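Local structure of armadillo repeat protein arm00016 (Synthetic construct, 4D4E) at residues Q46-I51 with N86-K91; P58-L63 with A76-I81; Q130-I135 with N169-Q174; N157-I162 with K198-A203; A192-I197 with H233-V238. The protein is a computationally designed armadillo repeat solenoid, probably serving as a modular scaffold for recognising extended peptides. All coordinates share one frame; numbering follows the deposited sequence. Where two conformers were deposited one is given.

Contact 1. Residues Q46-I51 with N86-K91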
# COMPACT_ATOMS: atom_id res chain seq x y z
N GLN A 46 -0.73 -19.58 8.99
CA GLN A 46 -1.18 -18.84 10.17
C GLN A 46 -2.32 -17.87 9.81
O GLN A 46 -3.32 -17.78 10.54
CB GLN A 46 -0.01 -18.06 10.79
CG GLN A 46 1.08 -18.93 11.42
CD GLN A 46 0.64 -19.63 12.68
OE1 GLN A 46 0.87 -19.14 13.79
NE2 GLN A 46 0.02 -20.80 12.53
N ILE A 47 -2.17 -17.14 8.71
CA ILE A 47 -3.23 -16.25 8.27
C ILE A 47 -4.50 -17.04 7.99
O ILE A 47 -5.62 -16.58 8.26
CB ILE A 47 -2.76 -15.43 7.03
CG1 ILE A 47 -1.68 -14.45 7.47
CG2 ILE A 47 -3.93 -14.70 6.38
CD1 ILE A 47 -0.78 -13.97 6.34
N GLN A 48 -4.33 -18.25 7.49
CA GLN A 48 -5.49 -19.05 7.11
C GLN A 48 -6.28 -19.47 8.33
O GLN A 48 -7.53 -19.45 8.31
CB GLN A 48 -5.06 -20.27 6.25
CG GLN A 48 -6.23 -20.91 5.56
CD GLN A 48 -7.05 -19.90 4.79
OE1 GLN A 48 -6.50 -18.96 4.20
NE2 GLN A 48 -8.38 -20.10 4.76
N LYS A 49 -5.59 -19.84 9.39
CA LYS A 49 -6.25 -20.14 10.65
C LYS A 49 -7.10 -18.95 11.14
O LYS A 49 -8.24 -19.10 11.62
CB LYS A 49 -5.19 -20.45 11.69
CG LYS A 49 -4.19 -21.49 11.19
CD LYS A 49 -3.29 -22.02 12.30
CE LYS A 49 -4.00 -23.15 13.02
NZ LYS A 49 -3.16 -23.87 14.04
N LEU A 50 -6.54 -17.75 10.99
CA LEU A 50 -7.22 -16.54 11.43
C LEU A 50 -8.48 -16.28 10.65
O LEU A 50 -9.51 -15.87 11.23
CB LEU A 50 -6.30 -15.33 11.25
CG LEU A 50 -5.16 -15.22 12.27
CD1 LEU A 50 -4.27 -14.04 11.90
CD2 LEU A 50 -5.72 -15.10 13.69
N ILE A 51 -8.39 -16.49 9.32
CA ILE A 51 -9.54 -16.39 8.45
C ILE A 51 -10.64 -17.39 8.87
O ILE A 51 -11.83 -17.02 9.02
CB ILE A 51 -9.11 -16.54 6.98
CG1 ILE A 51 -8.39 -15.26 6.54
CG2 ILE A 51 -10.33 -16.77 6.10
CD1 ILE A 51 -7.72 -15.38 5.18
N ASN A 86 -3.60 -14.39 -2.78
CA ASN A 86 -4.66 -13.60 -3.40
C ASN A 86 -6.04 -14.02 -2.92
O ASN A 86 -6.92 -13.19 -2.89
CB ASN A 86 -4.61 -13.66 -4.94
CG ASN A 86 -3.41 -12.95 -5.55
OD1 ASN A 86 -2.63 -12.30 -4.88
ND2 ASN A 86 -3.28 -13.06 -6.86
N GLU A 87 -6.22 -15.28 -2.53
CA GLU A 87 -7.43 -15.74 -1.82
C GLU A 87 -7.66 -15.00 -0.47
O GLU A 87 -8.81 -14.64 -0.10
CB GLU A 87 -7.36 -17.24 -1.58
CG GLU A 87 -7.50 -18.07 -2.84
CD GLU A 87 -8.38 -19.30 -2.67
OE1 GLU A 87 -8.74 -19.65 -1.50
OE2 GLU A 87 -8.76 -19.92 -3.71
N GLN A 88 -6.57 -14.73 0.23
CA GLN A 88 -6.64 -14.09 1.55
C GLN A 88 -6.80 -12.61 1.41
O GLN A 88 -7.53 -12.04 2.21
CB GLN A 88 -5.45 -14.46 2.41
CG GLN A 88 -5.37 -15.97 2.48
CD GLN A 88 -4.06 -16.46 3.04
OE1 GLN A 88 -2.96 -15.95 2.71
NE2 GLN A 88 -4.15 -17.45 3.89
N ILE A 89 -6.18 -11.99 0.40
CA ILE A 89 -6.51 -10.61 0.14
C ILE A 89 -8.02 -10.51 -0.21
O ILE A 89 -8.72 -9.59 0.22
CB ILE A 89 -5.67 -10.04 -0.99
CG1 ILE A 89 -4.19 -9.94 -0.57
CG2 ILE A 89 -6.27 -8.71 -1.45
CD1 ILE A 89 -3.24 -9.53 -1.68
N GLN A 90 -8.51 -11.46 -1.00
CA GLN A 90 -9.92 -11.49 -1.32
C GLN A 90 -10.88 -11.49 -0.12
O GLN A 90 -11.91 -10.82 -0.08
CB GLN A 90 -10.18 -12.73 -2.17
CG GLN A 90 -10.37 -12.37 -3.63
CD GLN A 90 -11.33 -11.21 -3.77
OE1 GLN A 90 -12.45 -11.28 -3.27
NE2 GLN A 90 -10.89 -10.15 -4.44
N LYS A 91 -10.58 -12.35 0.82
CA LYS A 91 -11.26 -12.36 2.10
C LYS A 91 -11.28 -11.03 2.83
O LYS A 91 -12.28 -10.71 3.38
CB LYS A 91 -10.68 -13.44 3.00
CG LYS A 91 -10.98 -14.87 2.50
CD LYS A 91 -12.45 -15.20 2.67
CE LYS A 91 -13.02 -15.65 1.34
NZ LYS A 91 -13.01 -17.11 1.24
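The amides of Q48 and Q88 meet edge to edge, with their planes only 7° apart. Q88 NE2 donates to Q48 OE1 at 2.8 Å, and the acceptor lies near the plane of the Q88 amide. The bond is fairly straight, with an N-H...O angle of 161°. I47 covers one face of the Q88 amide, with CG2 at 3.8 Å from Q88 CD. Q88 NE2 also donates to N44 O, and Q88 OE1 accepts from N85 N. These bonds fix the rotation of a buried amide.

Q48 reaches this point because its chain bends at chi2 (52°). Its NE2 has a weak bond to E52. I51 crosses the stem of Q88 at about a right angle, with CD1 at 3.6 Å from Q88 CG. I51 CG2 also touches K91 CG at 4.1 Å. An alanine at Q88 would probably leave Q48 OE1 and N44 O without the Q88 amide as donor and open a gap beside I47 and I51.

Helices 44-52 and 86-94 lie side by side in the armadillo solenoid; the axes of segments 46-51 and 86-91 are 11.0 Å apart. L56 of helix 56-61 packs against I51 and K91. Helix 26-40 covers L50 through L36, I39 and A40. Beyond I89, Q130 of helix 128-136 packs on it and bonds N86 O.

Contact 2. Residues P58-L63 with A76-I81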
# COMPACT_ATOMS: atom_id res chain seq x y z
N PRO A 58 -14.23 -8.86 12.70
CA PRO A 58 -13.97 -8.12 13.96
C PRO A 58 -12.71 -7.21 13.88
O PRO A 58 -12.69 -6.10 14.45
CB PRO A 58 -13.85 -9.24 15.03
CG PRO A 58 -14.25 -10.50 14.40
CD PRO A 58 -14.36 -10.31 12.90
N LEU A 59 -11.70 -7.63 13.12
CA LEU A 59 -10.55 -6.78 12.91
C LEU A 59 -10.89 -5.52 12.16
O LEU A 59 -10.46 -4.47 12.56
CB LEU A 59 -9.42 -7.52 12.19
CG LEU A 59 -8.31 -8.27 12.85
CD1 LEU A 59 -7.36 -8.57 11.70
CD2 LEU A 59 -7.61 -7.43 13.93
N VAL A 60 -11.61 -5.60 11.04
CA VAL A 60 -12.06 -4.42 10.27
C VAL A 60 -12.90 -3.47 11.15
O VAL A 60 -12.85 -2.24 10.98
CB VAL A 60 -12.92 -4.85 9.04
CG1 VAL A 60 -13.52 -3.64 8.33
CG2 VAL A 60 -12.07 -5.66 8.07
N LYS A 61 -13.73 -4.04 12.03
CA LYS A 61 -14.58 -3.24 12.87
C LYS A 61 -13.79 -2.45 13.91
O LYS A 61 -14.26 -1.41 14.37
CB LYS A 61 -15.63 -4.11 13.54
CG LYS A 61 -16.69 -3.31 14.26
CD LYS A 61 -17.18 -4.08 15.47
CE LYS A 61 -17.64 -3.15 16.59
NZ LYS A 61 -17.54 -3.95 17.83
N LEU A 62 -12.59 -2.94 14.29
CA LEU A 62 -11.68 -2.20 15.18
C LEU A 62 -11.07 -0.94 14.56
O LEU A 62 -10.48 -0.15 15.30
CB LEU A 62 -10.53 -3.12 15.68
CG LEU A 62 -10.90 -4.18 16.73
CD1 LEU A 62 -9.74 -5.09 17.09
CD2 LEU A 62 -11.52 -3.51 17.97
N LEU A 63 -11.22 -0.77 13.24
CA LEU A 63 -10.68 0.39 12.53
C LEU A 63 -11.50 1.61 12.82
O LEU A 63 -11.11 2.70 12.46
CB LEU A 63 -10.60 0.17 11.00
CG LEU A 63 -9.83 -1.06 10.51
CD1 LEU A 63 -9.74 -1.17 8.98
CD2 LEU A 63 -8.46 -1.15 11.21
N ALA A 76 -2.17 -2.78 11.50
CA ALA A 76 -0.89 -3.47 11.31
C ALA A 76 -1.20 -4.91 11.01
O ALA A 76 -0.62 -5.53 10.12
CB ALA A 76 0.07 -3.35 12.55
N ALA A 77 -2.13 -5.43 11.78
CA ALA A 77 -2.52 -6.85 11.66
C ALA A 77 -3.12 -7.12 10.24
O ALA A 77 -2.69 -8.08 9.57
CB ALA A 77 -3.50 -7.18 12.77
N ILE A 78 -4.12 -6.31 9.83
CA ILE A 78 -4.68 -6.29 8.46
C ILE A 78 -3.54 -6.10 7.43
O ILE A 78 -3.55 -6.77 6.39
CB ILE A 78 -5.77 -5.20 8.28
CG1 ILE A 78 -7.02 -5.45 9.14
CG2 ILE A 78 -6.09 -4.92 6.80
CD1 ILE A 78 -7.95 -4.27 9.14
N ALA A 79 -2.54 -5.22 7.67
CA ALA A 79 -1.46 -5.18 6.70
C ALA A 79 -0.77 -6.55 6.54
O ALA A 79 -0.34 -6.92 5.43
CB ALA A 79 -0.43 -4.07 7.03
N ASN A 80 -0.64 -7.27 7.65
CA ASN A 80 0.04 -8.55 7.65
C ASN A 80 -0.81 -9.64 6.98
O ASN A 80 -0.25 -10.45 6.24
CB ASN A 80 0.45 -8.95 9.05
CG ASN A 80 1.86 -8.52 9.42
OD1 ASN A 80 2.72 -8.38 8.56
ND2 ASN A 80 2.12 -8.38 10.72
N ILE A 81 -2.13 -9.63 7.21
CA ILE A 81 -3.07 -10.55 6.50
C ILE A 81 -3.00 -10.33 4.97
O ILE A 81 -2.94 -11.28 4.20
CB ILE A 81 -4.54 -10.42 7.08
CG1 ILE A 81 -4.53 -10.94 8.52
CG2 ILE A 81 -5.59 -11.12 6.23
CD1 ILE A 81 -5.63 -10.35 9.37
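L59 and I78 are the closest backbone pair between segment 58-63, helical and then 3-10 at L62 and L63, and helix 68-81, with CA atoms 7.4 Å apart. Two leucines on one side meet two isoleucines on the other.

L59 works through its CD1 branch. This methyl meets I81 CD1 tip to tip at 3.4 Å, tighter than usual for two carbons. The same methyl lies 4.1 Å from I78 CG1, where the two side chains slide past each other in opposite directions. A77 CB, one residue before I78, lies 4.2 Å from L59 CD1. The chi1 of L59 is -91°, well away from a staggered value, which fits the tight packing at its tip.

I78 stretches its CD1 across to the 3-10 segment. With chi2 at 170° the I78 chain is extended, which carries CD1 to the fork of L63. I78 CD1 is 3.6 Å from L63 CD1 and 3.8 Å from L63 CD2. V60 adds a marginal touch, with CG2 at 4.5 Å from I78 CD1.

This is core packing between consecutive helices of the armadillo solenoid. L33 and L36 of helix 26-40 back L59, while P100 and L101 of helix 98-103 back L63.

No hydrogen bond or ion pair joins the two segments. All the groups that touch are aliphatic and nearly all are buried. The contact probably rests on burial of aliphatic surface and on how the methyl groups fit.

Contact 3. Residues Q130-I135 with N169-Q174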
# COMPACT_ATOMS: atom_id res chain seq x y z
N GLN A 130 -8.23 -6.92 -7.49
CA GLN A 130 -8.00 -6.34 -6.16
C GLN A 130 -7.50 -4.90 -6.26
O GLN A 130 -7.98 -4.03 -5.56
CB GLN A 130 -7.14 -7.31 -5.36
CG GLN A 130 -7.86 -8.67 -5.34
CD GLN A 130 -6.97 -9.79 -4.84
OE1 GLN A 130 -5.75 -9.70 -4.93
NE2 GLN A 130 -7.58 -10.81 -4.22
N ILE A 131 -6.56 -4.62 -7.18
CA ILE A 131 -6.25 -3.22 -7.54
C ILE A 131 -7.53 -2.39 -7.86
O ILE A 131 -7.69 -1.20 -7.44
CB ILE A 131 -5.29 -3.16 -8.74
CG1 ILE A 131 -3.88 -3.71 -8.33
CG2 ILE A 131 -5.24 -1.70 -9.30
CD1 ILE A 131 -2.92 -4.03 -9.47
N GLN A 132 -8.39 -2.98 -8.68
CA GLN A 132 -9.65 -2.34 -9.09
C GLN A 132 -10.55 -1.95 -7.92
O GLN A 132 -11.08 -0.85 -7.94
CB GLN A 132 -10.44 -3.28 -10.01
CG GLN A 132 -11.63 -2.64 -10.69
CD GLN A 132 -11.24 -1.37 -11.45
OE1 GLN A 132 -10.12 -1.25 -12.00
NE2 GLN A 132 -12.15 -0.41 -11.47
N LYS A 133 -10.74 -2.88 -6.96
CA LYS A 133 -11.52 -2.64 -5.75
C LYS A 133 -10.93 -1.49 -4.95
O LYS A 133 -11.66 -0.65 -4.45
CB LYS A 133 -11.62 -3.91 -4.88
CG LYS A 133 -12.63 -4.91 -5.40
CD LYS A 133 -13.97 -4.26 -5.69
CE LYS A 133 -14.88 -5.23 -6.41
NZ LYS A 133 -14.84 -6.52 -5.67
N LEU A 134 -9.61 -1.42 -4.86
CA LEU A 134 -8.94 -0.24 -4.28
C LEU A 134 -9.24 1.09 -4.95
O LEU A 134 -9.36 2.14 -4.27
CB LEU A 134 -7.39 -0.40 -4.26
CG LEU A 134 -6.83 -1.29 -3.18
CD1 LEU A 134 -5.33 -1.49 -3.42
CD2 LEU A 134 -7.03 -0.81 -1.75
N ILE A 135 -9.23 1.06 -6.29
CA ILE A 135 -9.56 2.21 -7.05
C ILE A 135 -11.02 2.62 -6.75
O ILE A 135 -11.31 3.82 -6.56
CB ILE A 135 -9.30 1.96 -8.58
CG1 ILE A 135 -7.77 1.89 -8.89
CG2 ILE A 135 -9.89 3.06 -9.46
CD1 ILE A 135 -7.43 1.64 -10.36
N ASN A 169 -3.62 -2.98 -15.00
CA ASN A 169 -4.03 -3.09 -16.41
C ASN A 169 -4.06 -1.70 -17.00
O ASN A 169 -3.87 -0.71 -16.27
CB ASN A 169 -5.37 -3.85 -16.51
CG ASN A 169 -6.57 -3.08 -15.97
OD1 ASN A 169 -6.65 -1.85 -16.07
ND2 ASN A 169 -7.58 -3.83 -15.51
N ASN A 170 -4.26 -1.57 -18.30
CA ASN A 170 -4.08 -0.24 -18.85
C ASN A 170 -5.21 0.71 -18.45
O ASN A 170 -5.01 1.90 -18.33
CB ASN A 170 -3.75 -0.30 -20.36
CG ASN A 170 -2.25 -0.62 -20.63
OD1 ASN A 170 -1.30 -0.01 -20.05
ND2 ASN A 170 -2.04 -1.52 -21.57
N GLU A 171 -6.38 0.17 -18.14
CA GLU A 171 -7.43 0.99 -17.54
C GLU A 171 -6.90 1.65 -16.20
O GLU A 171 -7.03 2.86 -15.98
CB GLU A 171 -8.67 0.11 -17.27
CG GLU A 171 -9.69 0.78 -16.42
CD GLU A 171 -11.07 0.25 -16.67
OE1 GLU A 171 -11.34 -0.90 -16.31
OE2 GLU A 171 -11.86 1.01 -17.24
N GLN A 172 -6.25 0.85 -15.36
CA GLN A 172 -5.87 1.30 -13.99
C GLN A 172 -4.76 2.30 -14.06
O GLN A 172 -4.69 3.26 -13.24
CB GLN A 172 -5.50 0.10 -13.16
CG GLN A 172 -6.75 -0.74 -12.99
CD GLN A 172 -6.50 -2.15 -12.55
OE1 GLN A 172 -5.39 -2.71 -12.69
NE2 GLN A 172 -7.57 -2.78 -12.04
N ILE A 173 -3.89 2.08 -15.05
CA ILE A 173 -2.79 3.00 -15.30
C ILE A 173 -3.36 4.36 -15.73
O ILE A 173 -2.90 5.40 -15.25
CB ILE A 173 -1.78 2.44 -16.33
CG1 ILE A 173 -0.97 1.28 -15.73
CG2 ILE A 173 -0.81 3.53 -16.78
CD1 ILE A 173 -0.14 0.54 -16.76
N GLN A 174 -4.39 4.38 -16.58
CA GLN A 174 -4.93 5.67 -16.96
C GLN A 174 -5.55 6.43 -15.73
O GLN A 174 -5.37 7.63 -15.56
CB GLN A 174 -5.99 5.52 -18.06
CG GLN A 174 -6.65 6.85 -18.39
CD GLN A 174 -5.65 7.94 -18.81
OE1 GLN A 174 -4.44 7.70 -19.05
NE2 GLN A 174 -6.16 9.17 -18.91
O HOH W 1 -10.01 -2.49 -14.53
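Q132 and Q172 point their amides at each other almost in one plane, the two planes only 9° apart. Q172 NE2 donates to Q132 OE1 at 3.0 Å and uses a lone pair of that oxygen. The bond is nearly straight, with an N-H...O angle of 172°. Q132 gets there by a bend at chi2 (55°), while Q172 runs extended beyond CG. Q172 NE2 also donates to N128 O, and Q132 NE2 bonds E136.

I131 lies over one face of the Q172 amide, with CG2 at 3.5 Å from Q172 CD. I135 crosses the stem of Q172 at a slant, nearer its backbone, where I135 CD1 is 3.6 Å from Q172 CG. The Q172 NE2 is met in the amide plane by Q132 OE1, and its OE1 by a donor tilted from the plane.

Helices 128-136 and 170-178 are side-by-side elements of the armadillo solenoid; the axes of segments 130-135 and 170-174 are 10.8 Å apart. The second helix opens with a capping box. N169 is the N-cap: its OD1 accepts from Q172 N at 2.8 Å. In return, N169 N donates to Q172 OE1 at 2.9 Å, tilted from the plane of that carbonyl. The box therefore holds the side chain that reaches across.

A water links the polar rim. It donates to Q132 OE1 and to E171 OE1, and it accepts from N169 ND2. Q132 OE1 thus takes two donors, the water at 2.8 Å and the amide of Q172. The water also stands between two acceptors, Q132 OE1 and E171 OE1, that could not bond each other.

Contact 4. Residues N157-I162 with K198-A203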
# COMPACT_ATOMS: atom_id res chain seq x y z
N ASN A 157 5.83 4.03 1.97
CA ASN A 157 4.72 3.06 1.79
C ASN A 157 3.77 3.54 0.65
O ASN A 157 3.25 2.71 -0.12
CB ASN A 157 3.94 2.97 3.12
CG ASN A 157 4.70 2.20 4.22
OD1 ASN A 157 5.47 1.31 3.95
ND2 ASN A 157 4.40 2.51 5.46
N ALA A 158 3.57 4.88 0.53
CA ALA A 158 2.70 5.45 -0.48
C ALA A 158 3.21 5.21 -1.87
O ALA A 158 2.38 4.96 -2.75
CB ALA A 158 2.47 6.95 -0.31
N VAL A 159 4.55 5.34 -2.10
CA VAL A 159 5.06 5.07 -3.44
C VAL A 159 5.00 3.60 -3.73
O VAL A 159 4.81 3.21 -4.87
CB VAL A 159 6.53 5.48 -3.70
CG1 VAL A 159 6.70 5.83 -5.18
CG2 VAL A 159 6.93 6.63 -2.82
N ALA A 160 5.21 2.79 -2.70
CA ALA A 160 5.13 1.31 -2.88
C ALA A 160 3.69 0.93 -3.31
O ALA A 160 3.49 0.03 -4.20
CB ALA A 160 5.54 0.59 -1.56
N ALA A 161 2.70 1.63 -2.76
CA ALA A 161 1.29 1.37 -3.17
C ALA A 161 1.07 1.83 -4.61
O ALA A 161 0.43 1.15 -5.38
CB ALA A 161 0.31 2.08 -2.21
N ILE A 162 1.58 3.02 -4.96
CA ILE A 162 1.40 3.55 -6.30
C ILE A 162 2.13 2.67 -7.33
O ILE A 162 1.57 2.34 -8.37
CB ILE A 162 1.91 4.99 -6.43
CG1 ILE A 162 1.09 5.98 -5.56
CG2 ILE A 162 2.05 5.39 -7.94
CD1 ILE A 162 -0.40 6.06 -5.82
N LYS A 198 13.75 3.82 -5.51
CA LYS A 198 13.56 2.55 -6.26
C LYS A 198 12.04 2.26 -6.52
O LYS A 198 11.68 1.75 -7.55
CB LYS A 198 14.23 1.35 -5.55
CG LYS A 198 15.74 1.43 -5.53
CD LYS A 198 16.35 0.14 -5.05
CE LYS A 198 16.12 -0.13 -3.60
NZ LYS A 198 17.03 -1.28 -3.30
N ASN A 199 11.17 2.63 -5.59
CA ASN A 199 9.72 2.38 -5.84
C ASN A 199 9.19 3.39 -6.91
O ASN A 199 8.34 3.03 -7.69
CB ASN A 199 8.90 2.53 -4.56
CG ASN A 199 9.20 1.45 -3.50
OD1 ASN A 199 9.53 0.33 -3.84
ND2 ASN A 199 9.03 1.79 -2.20
N ALA A 200 9.62 4.67 -6.84
CA ALA A 200 9.28 5.65 -7.87
C ALA A 200 9.75 5.20 -9.26
O ALA A 200 9.02 5.32 -10.26
CB ALA A 200 9.85 7.05 -7.51
N VAL A 201 10.97 4.64 -9.33
CA VAL A 201 11.50 4.17 -10.58
C VAL A 201 10.64 2.99 -11.04
O VAL A 201 10.38 2.83 -12.22
CB VAL A 201 12.98 3.71 -10.46
CG1 VAL A 201 13.39 2.95 -11.70
CG2 VAL A 201 13.94 4.91 -10.28
N ALA A 202 10.30 2.10 -10.14
CA ALA A 202 9.48 0.92 -10.54
C ALA A 202 8.12 1.38 -11.14
O ALA A 202 7.70 0.92 -12.19
CB ALA A 202 9.23 0.03 -9.34
N ALA A 203 7.47 2.31 -10.45
CA ALA A 203 6.17 2.83 -10.88
C ALA A 203 6.25 3.32 -12.32
O ALA A 203 5.48 2.93 -13.16
CB ALA A 203 5.76 3.98 -9.98
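V159 and A160 face N199 and A200 where helices 152-166 and 194-208 stack in near-parallel fashion in the armadillo solenoid. The axes of segments 157-162 and 198-203 come within 8.5 Å and diverge by 18°. These are long helices, consistent with the third helices that line the inner face of armadillo proteins. The small A160 probably allows the close approach: the CA atoms of A160 and N199 are 5.6 Å apart.

The apolar contacts centre on V159. V159 CB rests on N199 CB at 3.9 Å, stem against stem. V159 has two conformers; in one its CG1 lies 4.1 Å from A200 CB, a touch that is therefore doubtful. Further along, I162 CG2 and A203 CB approach to 4.5 Å, a loose contact. The CD1 of I162 bends off at chi2 (-58°) and leads away from helix 194-208. L185 of helix 182-187 packs on V159, I162 and A203.

Among the polar groups, N199 takes part only by packing. No hydrogen bond crosses between the two segments. N157 lies against V117 and A118 of helix 110-124, and its ND2 bonds weakly to K114 O. K198 packs on E237, V238 and N241 of helix 236-248.

N199 sets its CG anti to the carbonyl carbon (chi1 -67°), which brings the amide against A160. The amide carbon N199 CG then sits 4.1 Å from A160 CA, and N199 ND2 lies 3.7 Å from the A160 CB methyl.

Contact 5. Residues A192-I197 with H233-V238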
# COMPACT_ATOMS: atom_id res chain seq x y z
N ALA A 192 15.60 11.96 -0.98
CA ALA A 192 16.69 11.56 -0.10
C ALA A 192 16.74 10.04 0.14
O ALA A 192 17.81 9.47 0.23
CB ALA A 192 16.57 12.30 1.22
N SER A 193 15.60 9.38 0.19
CA SER A 193 15.60 7.96 0.45
C SER A 193 15.80 7.05 -0.80
O SER A 193 15.03 7.14 -1.77
CB SER A 193 14.28 7.63 1.18
OG SER A 193 14.13 6.25 1.35
N GLU A 194 16.76 6.10 -0.72
CA GLU A 194 16.98 5.10 -1.79
C GLU A 194 15.77 4.14 -1.98
O GLU A 194 15.54 3.59 -3.08
CB GLU A 194 18.21 4.21 -1.50
CG GLU A 194 19.56 4.90 -1.69
CD GLU A 194 20.77 3.98 -1.53
OE1 GLU A 194 20.61 2.74 -1.68
OE2 GLU A 194 21.90 4.49 -1.26
N GLU A 195 15.09 3.84 -0.89
CA GLU A 195 13.92 2.98 -0.92
C GLU A 195 12.84 3.67 -1.69
O GLU A 195 12.20 3.05 -2.53
CB GLU A 195 13.46 2.64 0.50
CG GLU A 195 14.21 1.49 1.11
CD GLU A 195 14.58 0.42 0.09
OE1 GLU A 195 13.68 0.05 -0.71
OE2 GLU A 195 15.76 -0.06 0.09
N VAL A 196 12.66 4.97 -1.41
CA VAL A 196 11.70 5.78 -2.10
C VAL A 196 12.02 5.88 -3.60
O VAL A 196 11.16 5.60 -4.41
CB VAL A 196 11.50 7.16 -1.45
CG1 VAL A 196 10.67 8.09 -2.37
CG2 VAL A 196 10.84 6.99 -0.10
N ILE A 197 13.24 6.29 -3.95
CA ILE A 197 13.68 6.27 -5.34
C ILE A 197 13.40 4.96 -6.08
O ILE A 197 12.87 5.01 -7.16
CB ILE A 197 15.21 6.59 -5.48
CG1 ILE A 197 15.50 8.05 -5.04
CG2 ILE A 197 15.73 6.20 -6.88
CD1 ILE A 197 16.91 8.16 -4.60
N HIS A 233 23.61 8.05 -9.37
CA HIS A 233 23.29 7.94 -7.98
C HIS A 233 24.32 7.03 -7.34
O HIS A 233 24.78 6.08 -7.99
CB HIS A 233 21.92 7.29 -7.87
CG HIS A 233 21.38 7.28 -6.47
ND1 HIS A 233 21.78 6.36 -5.54
CD2 HIS A 233 20.50 8.10 -5.85
CE1 HIS A 233 21.18 6.61 -4.39
NE2 HIS A 233 20.41 7.67 -4.54
N ALA A 234 24.65 7.25 -6.05
CA ALA A 234 25.66 6.42 -5.34
C ALA A 234 25.44 4.92 -5.38
O ALA A 234 26.42 4.14 -5.48
CB ALA A 234 25.83 6.88 -3.88
N ASN A 235 24.17 4.50 -5.34
CA ASN A 235 23.84 3.09 -5.29
C ASN A 235 23.73 2.49 -6.70
O ASN A 235 23.00 3.01 -7.58
CB ASN A 235 22.52 2.90 -4.49
CG ASN A 235 22.11 1.44 -4.37
OD1 ASN A 235 21.65 0.83 -5.33
ND2 ASN A 235 22.32 0.85 -3.20
N GLU A 236 24.41 1.37 -6.93
CA GLU A 236 24.40 0.84 -8.32
C GLU A 236 23.07 0.16 -8.69
O GLU A 236 22.69 0.13 -9.81
CB GLU A 236 25.65 0.00 -8.65
CG GLU A 236 25.57 -1.51 -8.49
CD GLU A 236 26.71 -2.17 -9.25
OE1 GLU A 236 26.89 -1.85 -10.45
OE2 GLU A 236 27.44 -2.97 -8.64
N GLU A 237 22.38 -0.35 -7.70
CA GLU A 237 21.07 -0.97 -7.94
C GLU A 237 20.11 0.10 -8.49
O GLU A 237 19.43 -0.13 -9.47
CB GLU A 237 20.57 -1.63 -6.64
CG GLU A 237 19.18 -2.24 -6.69
CD GLU A 237 19.08 -3.46 -7.61
OE1 GLU A 237 20.11 -3.87 -8.20
OE2 GLU A 237 17.96 -4.00 -7.72
N VAL A 238 20.04 1.25 -7.83
CA VAL A 238 19.30 2.42 -8.32
C VAL A 238 19.70 2.81 -9.76
O VAL A 238 18.81 3.01 -10.58
CB VAL A 238 19.49 3.65 -7.39
CG1 VAL A 238 18.83 4.91 -7.96
CG2 VAL A 238 18.99 3.38 -5.97
O HOH W 2 19.46 8.24 -2.22
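E194 and I197 meet H233, N235 and V238 where two helices of the armadillo solenoid begin. E194 extends beyond CG and crosses H233 and N235 obliquely. Its CG lies 3.6 Å from H233 CE1. Its carboxylate stands nearly upright to the ring, the planes 87° apart, with OE2 at the ring edge. E194 OE1 comes within 3.0 Å of N235 ND2, but the angle is too poor for a hydrogen bond. I197 meets the histidine tip to tip, with CD1 at 3.5 Å from H233 NE2. I197 CG2 also packs on V238 CG1 at 3.5 Å. An alanine at E194 would probably open a gap beside the H233 ring and leave the N235 amide without its neighbouring carboxylate.

The next shell holds the histidine. V238 CG1 covers one face of the ring, toward the rim. N235 N donates to H233 ND1 at 3.0 Å, close to the ring plane. A water in the ring plane joins H233 NE2 to A192 O.

Further out, the helix starts are capped. S193 is one N-cap; its OG bonds E152 of helix 152-166 and accepts weakly from V196 N. L230 lies against both I197 and V238. N235 caps the other helix: with CG anti to its backbone N (chi1 -179°), N235 OD1 accepts from V238 N at 3.0 Å.

Overall arrangement
The five contacts run along one armadillo solenoid. Contacts 1 and 2 lie near the N-terminal end, their centres about 12 Å apart, and they touch where I47 meets N80 and I81. Contact 2 falls wholly within the chain span of contact 1. Contact 3 repeats the pattern of contact 1 further along, centres about 22 Å apart, and Q130 reaches back to N86. Contacts 3 and 4 interleave along the chain. Contacts 4 and 5 share helix 194-208, their centres about 12 Å apart. Contacts 1 and 5 are about 34 Å apart, centre to centre, on opposite sides of the chain's centre. The recurrence of contact 1 in contact 3 is consistent with a modular design.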